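Local coordinates for Non-structural protein NS2 (Bluetongue virus, PDB 1UTY), which binds single-stranded RNA as a non-structural phosphoprotein of the virus, the chain here being its N-terminal RNA-binding domain, at residues E92-M104 and K120-N134. Numbering follows the deposited sequence.
Sequences EEWKFEGVSVTPM and KYCKGMGIVQPYMRN
Thr102 and Tyr121 form an antiparallel hydrogen-bonded pair in the beta hairpin of strands 97-110 and 113-123, inside the mixed sheet of the RNA-binding domain: Thr102 N reaches Tyr121 O at 2.8 Å, and Tyr121 N returns to Thr102 O at 2.9 Å. On the side of this pair's side chains, Met104 makes an oblique Met-aromatic contact, its SD 5.1 Å from the centroid of the Tyr121 ring, while the ring's OH bonds to Asn59. On the N-terminal side of Thr102 the backbones separate. Water 3 joins Ser100 O to Lys123 N, and Val99 CG1 packs on Cys122 CB. With Glu97 CG anti to the backbone N (chi1 180°), the extended chain carries the carboxylate to the turn's N-H groups: OE2 takes Met125 N at 2.6 Å, nearly straight, and OE1 takes Gly126 N at 2.7 Å, bent (133°), both on syn lone pairs. A weak bond from Ile127 N also reaches OE1, as does one from water 2, which accepts from Val128 N. With three N-H groups and a water donating, the carboxylate is probably kept ionised. Water 1 donates to Lys95 O and Gln129 O and accepts from Met132 N; the backbones meet again where Lys95 N bonds Met132 O at 2.9 Å. Asn134, bonded through N to Glu93 O, sends its amide to Val101 and Thr102 of the second subunit. Tyr131 turns its edge to the Trp94 face, a T-shaped pair (planes at 89°), with CD2 3.8 Å from Trp94 CE2. Tyr131 CA adds a CH-pi contact, 4.1 Å from the six-membered ring centroid, while Glu93 CG lies over the opposite indole face.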
loop_
_atom_site.group_PDB
_atom_site.type_symbol
_atom_site.label_atom_id
_atom_site.label_comp_id
_atom_site.label_asym_id
_atom_site.label_seq_id
_atom_site.Cartn_x
_atom_site.Cartn_y
_atom_site.Cartn_z
ATOM N N GLU A 92 -10.869 -6.649 -4.851
ATOM C CA GLU A 92 -10.970 -5.243 -5.242
ATOM C C GLU A 92 -12.297 -4.555 -4.946
ATOM O O GLU A 92 -12.416 -3.344 -5.144
ATOM C CB GLU A 92 -10.616 -5.092 -6.725
ATOM C CG GLU A 92 -9.130 -4.902 -7.020
ATOM C CD GLU A 92 -8.221 -4.871 -5.789
ATOM O OE1 GLU A 92 -7.690 -3.780 -5.481
ATOM O OE2 GLU A 92 -8.001 -5.929 -5.145
ATOM N N GLU A 93 -13.283 -5.315 -4.480
ATOM C CA GLU A 93 -14.551 -4.735 -4.036
ATOM C C GLU A 93 -14.360 -3.878 -2.764
ATOM O O GLU A 93 -15.151 -2.970 -2.509
ATOM C CB GLU A 93 -15.632 -5.828 -3.840
ATOM C CG GLU A 93 -15.217 -6.984 -2.927
ATOM C CD GLU A 93 -16.024 -8.275 -3.115
ATOM O OE1 GLU A 93 -17.279 -8.260 -2.982
ATOM O OE2 GLU A 93 -15.385 -9.326 -3.365
ATOM N N TRP A 94 -13.296 -4.139 -2.002
ATOM C CA TRP A 94 -13.075 -3.470 -0.715
ATOM C C TRP A 94 -11.815 -2.618 -0.680
ATOM O O TRP A 94 -10.861 -2.896 -1.398
ATOM C CB TRP A 94 -12.984 -4.483 0.435
ATOM C CG TRP A 94 -13.967 -5.602 0.435
ATOM C CD1 TRP A 94 -13.680 -6.927 0.260
ATOM C CD2 TRP A 94 -15.393 -5.529 0.642
ATOM N NE1 TRP A 94 -14.829 -7.677 0.331
ATOM C CE2 TRP A 94 -15.897 -6.855 0.564
ATOM C CE3 TRP A 94 -16.302 -4.480 0.870
ATOM C CZ2 TRP A 94 -17.264 -7.168 0.719
ATOM C CZ3 TRP A 94 -17.679 -4.786 1.022
ATOM C CH2 TRP A 94 -18.138 -6.124 0.937
ATOM N N LYS A 95 -11.828 -1.592 0.177
ATOM C CA LYS A 95 -10.664 -0.757 0.481
ATOM C C LYS A 95 -9.789 -1.483 1.516
ATOM O O LYS A 95 -10.309 -2.209 2.370
ATOM C CB LYS A 95 -11.095 0.567 1.155
ATOM C CG LYS A 95 -11.846 1.580 0.311
ATOM C CD LYS A 95 -11.906 2.981 0.993
ATOM C CE LYS A 95 -13.332 3.554 0.940
ATOM N NZ LYS A 95 -13.462 5.019 0.559
ATOM N N PHE A 96 -8.480 -1.216 1.474
ATOM C CA PHE A 96 -7.547 -1.683 2.491
ATOM C C PHE A 96 -6.551 -0.606 2.851
ATOM O O PHE A 96 -6.219 0.244 2.032
ATOM C CB PHE A 96 -6.748 -2.878 1.975
ATOM C CG PHE A 96 -7.592 -4.024 1.599
ATOM C CD1 PHE A 96 -8.177 -4.082 0.337
ATOM C CD2 PHE A 96 -7.842 -5.024 2.514
ATOM C CE1 PHE A 96 -8.998 -5.133 0.005
ATOM C CE2 PHE A 96 -8.649 -6.059 2.201
ATOM C CZ PHE A 96 -9.244 -6.131 0.948
ATOM N N GLU A 97 -6.042 -0.678 4.072
ATOM C CA GLU A 97 -4.828 0.037 4.410
ATOM C C GLU A 97 -3.629 -0.694 3.794
ATOM O O GLU A 97 -3.312 -1.817 4.188
ATOM C CB GLU A 97 -4.672 0.128 5.919
ATOM C CG GLU A 97 -3.411 0.862 6.336
ATOM C CD GLU A 97 -3.213 0.904 7.831
ATOM O OE1 GLU A 97 -4.182 0.657 8.588
ATOM O OE2 GLU A 97 -2.076 1.191 8.254
ATOM N N GLY A 98 -2.980 -0.053 2.823
ATOM C CA GLY A 98 -1.722 -0.527 2.272
ATOM C C GLY A 98 -0.623 -0.538 3.322
ATOM O O GLY A 98 -0.148 0.486 3.769
ATOM N N VAL A 99 -0.236 -1.729 3.740
ATOM C CA VAL A 99 0.773 -1.884 4.766
ATOM C C VAL A 99 2.061 -2.249 4.045
ATOM O O VAL A 99 2.064 -3.122 3.157
ATOM C CB VAL A 99 0.373 -3.002 5.765
ATOM C CG1 VAL A 99 1.454 -3.221 6.808
ATOM C CG2 VAL A 99 -0.969 -2.677 6.430
ATOM N N SER A 100 3.137 -1.564 4.413
ATOM C CA SER A 100 4.466 -1.849 3.889
ATOM C C SER A 100 5.212 -2.965 4.650
ATOM O O SER A 100 4.978 -3.217 5.846
ATOM C CB SER A 100 5.321 -0.575 3.913
ATOM O OG SER A 100 4.957 0.305 2.862
ATOM N N VAL A 101 6.141 -3.594 3.944
ATOM C CA VAL A 101 6.980 -4.625 4.504
ATOM C C VAL A 101 8.363 -4.040 4.728
ATOM O O VAL A 101 8.921 -3.405 3.844
ATOM C CB VAL A 101 7.096 -5.814 3.517
ATOM C CG1 VAL A 101 8.254 -6.717 3.883
ATOM C CG2 VAL A 101 5.817 -6.587 3.488
ATOM N N THR A 102 8.909 -4.260 5.917
ATOM C CA THR A 102 10.314 -3.972 6.172
ATOM C C THR A 102 10.943 -5.276 6.631
ATOM O O THR A 102 10.607 -5.768 7.689
ATOM C CB THR A 102 10.483 -2.878 7.253
ATOM O OG1 THR A 102 9.690 -1.731 6.920
ATOM C CG2 THR A 102 11.910 -2.346 7.244
ATOM N N PRO A 103 11.810 -5.861 5.816
ATOM C CA PRO A 103 12.472 -7.114 6.186
ATOM C C PRO A 103 13.338 -6.964 7.443
ATOM O O PRO A 103 13.871 -5.894 7.711
ATOM C CB PRO A 103 13.334 -7.434 4.958
ATOM C CG PRO A 103 13.454 -6.155 4.206
ATOM C CD PRO A 103 12.198 -5.395 4.471
ATOM N N MET A 104 13.450 -8.032 8.218
ATOM C CA MET A 104 14.248 -8.020 9.437
ATOM C C MET A 104 15.112 -9.248 9.445
ATOM O O MET A 104 14.629 -10.346 9.177
ATOM C CB MET A 104 13.359 -8.066 10.686
ATOM C CG MET A 104 12.488 -6.848 10.890
ATOM S SD MET A 104 11.658 -6.869 12.476
ATOM C CE MET A 104 10.712 -8.426 12.376
ATOM N N LYS A 120 9.320 -10.548 7.775
ATOM C CA LYS A 120 8.858 -9.316 7.168
ATOM C C LYS A 120 7.980 -8.590 8.165
ATOM O O LYS A 120 6.917 -9.098 8.541
ATOM C CB LYS A 120 8.146 -9.601 5.838
ATOM C CG LYS A 120 8.815 -10.722 5.061
ATOM C CD LYS A 120 8.857 -10.495 3.577
ATOM C CE LYS A 120 8.865 -11.849 2.868
ATOM N NZ LYS A 120 9.330 -11.717 1.460
ATOM N N TYR A 121 8.458 -7.433 8.632
ATOM C CA TYR A 121 7.723 -6.626 9.604
ATOM C C TYR A 121 6.756 -5.643 8.940
ATOM O O TYR A 121 7.148 -4.858 8.066
ATOM C CB TYR A 121 8.666 -5.874 10.553
ATOM C CG TYR A 121 7.908 -5.126 11.631
ATOM C CD1 TYR A 121 7.206 -5.818 12.631
ATOM C CD2 TYR A 121 7.839 -3.742 11.624
ATOM C CE1 TYR A 121 6.482 -5.137 13.604
ATOM C CE2 TYR A 121 7.120 -3.053 12.594
ATOM C CZ TYR A 121 6.449 -3.751 13.580
ATOM O OH TYR A 121 5.732 -3.059 14.536
ATOM N N CYS A 122 5.504 -5.675 9.386
ATOM C CA CYS A 122 4.425 -4.895 8.781
ATOM C C CYS A 122 3.615 -4.236 9.883
ATOM O O CYS A 122 3.068 -4.923 10.757
ATOM C CB CYS A 122 3.504 -5.789 7.953
ATOM S SG CYS A 122 4.348 -6.909 6.833
ATOM N N LYS A 123 3.561 -2.909 9.850
ATOM C CA LYS A 123 2.835 -2.158 10.854
ATOM C C LYS A 123 1.646 -1.461 10.212
ATOM O O LYS A 123 1.805 -0.632 9.314
ATOM C CB LYS A 123 3.754 -1.151 11.587
ATOM C CG LYS A 123 3.021 -0.295 12.638
ATOM C CD LYS A 123 3.904 0.085 13.819
ATOM C CE LYS A 123 3.196 1.048 14.800
ATOM N NZ LYS A 123 1.770 0.650 15.129
ATOM N N GLY A 124 0.457 -1.817 10.672
ATOM C CA GLY A 124 -0.775 -1.223 10.189
ATOM C C GLY A 124 -1.280 -0.252 11.234
ATOM O O GLY A 124 -1.061 -0.453 12.417
ATOM N N MET A 125 -1.946 0.802 10.785
ATOM C CA MET A 125 -2.397 1.864 11.666
ATOM C C MET A 125 -3.896 1.745 12.000
ATOM O O MET A 125 -4.379 2.419 12.903
ATOM C CB MET A 125 -2.056 3.241 11.065
ATOM C CG MET A 125 -0.532 3.577 11.047
ATOM S SD MET A 125 0.348 3.413 12.664
ATOM C CE MET A 125 -0.358 4.819 13.589
ATOM N N GLY A 126 -4.614 0.886 11.287
ATOM C CA GLY A 126 -6.013 0.640 11.577
ATOM C C GLY A 126 -6.963 1.751 11.164
ATOM O O GLY A 126 -7.965 1.987 11.839
ATOM N N ILE A 127 -6.665 2.409 10.044
ATOM C CA ILE A 127 -7.457 3.534 9.537
ATOM C C ILE A 127 -8.465 3.181 8.424
ATOM O O ILE A 127 -9.208 4.054 7.969
ATOM C CB ILE A 127 -6.509 4.664 9.036
ATOM C CG1 ILE A 127 -5.668 4.187 7.842
ATOM C CG2 ILE A 127 -5.614 5.199 10.194
ATOM C CD1 ILE A 127 -4.937 5.329 7.137
ATOM N N VAL A 128 -8.465 1.933 7.946
ATOM C CA VAL A 128 -9.509 1.486 7.028
ATOM C C VAL A 128 -10.305 0.378 7.714
ATOM O O VAL A 128 -9.750 -0.669 8.082
ATOM C CB VAL A 128 -8.956 0.984 5.657
ATOM C CG1 VAL A 128 -10.099 0.495 4.755
ATOM C CG2 VAL A 128 -8.130 2.071 4.937
ATOM N N GLN A 129 -11.599 0.622 7.884
ATOM C CA GLN A 129 -12.493 -0.331 8.503
ATOM C C GLN A 129 -12.683 -1.520 7.579
ATOM O O GLN A 129 -12.559 -1.379 6.350
ATOM C CB GLN A 129 -13.850 0.312 8.795
ATOM C CG GLN A 129 -13.831 1.381 9.880
ATOM C CD GLN A 129 -15.110 2.194 9.877
ATOM O OE1 GLN A 129 -15.102 3.388 9.528
ATOM N NE2 GLN A 129 -16.214 1.557 10.246
ATOM N N PRO A 130 -12.978 -2.686 8.159
ATOM C CA PRO A 130 -13.235 -3.884 7.374
ATOM C C PRO A 130 -14.509 -3.700 6.543
ATOM O O PRO A 130 -15.436 -3.007 6.972
ATOM C CB PRO A 130 -13.463 -4.951 8.447
ATOM C CG PRO A 130 -12.805 -4.393 9.684
ATOM C CD PRO A 130 -13.105 -2.946 9.607
ATOM N N TYR A 131 -14.528 -4.311 5.364
ATOM C CA TYR A 131 -15.698 -4.345 4.492
ATOM C C TYR A 131 -16.270 -2.980 4.129
ATOM O O TYR A 131 -17.483 -2.796 4.124
ATOM C CB TYR A 131 -16.769 -5.320 5.047
ATOM C CG TYR A 131 -16.173 -6.680 5.362
ATOM C CD1 TYR A 131 -15.849 -7.042 6.674
ATOM C CD2 TYR A 131 -15.867 -7.575 4.336
ATOM C CE1 TYR A 131 -15.263 -8.279 6.960
ATOM C CE2 TYR A 131 -15.297 -8.809 4.603
ATOM C CZ TYR A 131 -14.991 -9.149 5.919
ATOM O OH TYR A 131 -14.419 -10.365 6.169
ATOM N N MET A 132 -15.386 -2.033 3.811
ATOM C CA MET A 132 -15.767 -0.779 3.157
ATOM C C MET A 132 -15.582 -0.902 1.634
ATOM O O MET A 132 -14.506 -1.264 1.161
ATOM C CB MET A 132 -14.948 0.397 3.704
ATOM C CG MET A 132 -15.424 1.018 5.062
ATOM S SD MET A 132 -17.142 0.754 5.622
ATOM C CE MET A 132 -18.133 1.528 4.179
ATOM N N ARG A 133 -16.636 -0.615 0.875
ATOM C CA ARG A 133 -16.584 -0.652 -0.587
ATOM C C ARG A 133 -15.458 0.225 -1.131
ATOM O O ARG A 133 -15.233 1.319 -0.633
ATOM C CB ARG A 133 -17.904 -0.167 -1.181
ATOM C CG ARG A 133 -18.890 -1.261 -1.550
ATOM C CD ARG A 133 -20.267 -0.722 -1.998
ATOM N NE ARG A 133 -20.297 0.744 -2.049
ATOM C CZ ARG A 133 -20.813 1.534 -1.102
ATOM N NH1 ARG A 133 -21.369 1.019 -0.012
ATOM N NH2 ARG A 133 -20.775 2.854 -1.254
ATOM N N ASN A 134 -14.754 -0.243 -2.156
ATOM C CA ASN A 134 -13.766 0.618 -2.790
ATOM C C ASN A 134 -14.387 1.446 -3.901
ATOM O O ASN A 134 -14.069 1.274 -5.074
ATOM C CB ASN A 134 -12.549 -0.148 -3.293
ATOM C CG ASN A 134 -11.420 0.793 -3.710
ATOM O OD1 ASN A 134 -11.277 1.895 -3.159
ATOM N ND2 ASN A 134 -10.639 0.379 -4.698
HETATM O O HOH W 1 -12.621 -2.575 3.874
HETATM O O HOH W 2 -6.700 -0.382 8.326
HETATM O O HOH W 3 4.900 -1.245 7.764
HETATM O O HOH W 4 3.033 0.045 6.316
HETATM O O HOH W 5 7.212 -1.923 8.374
#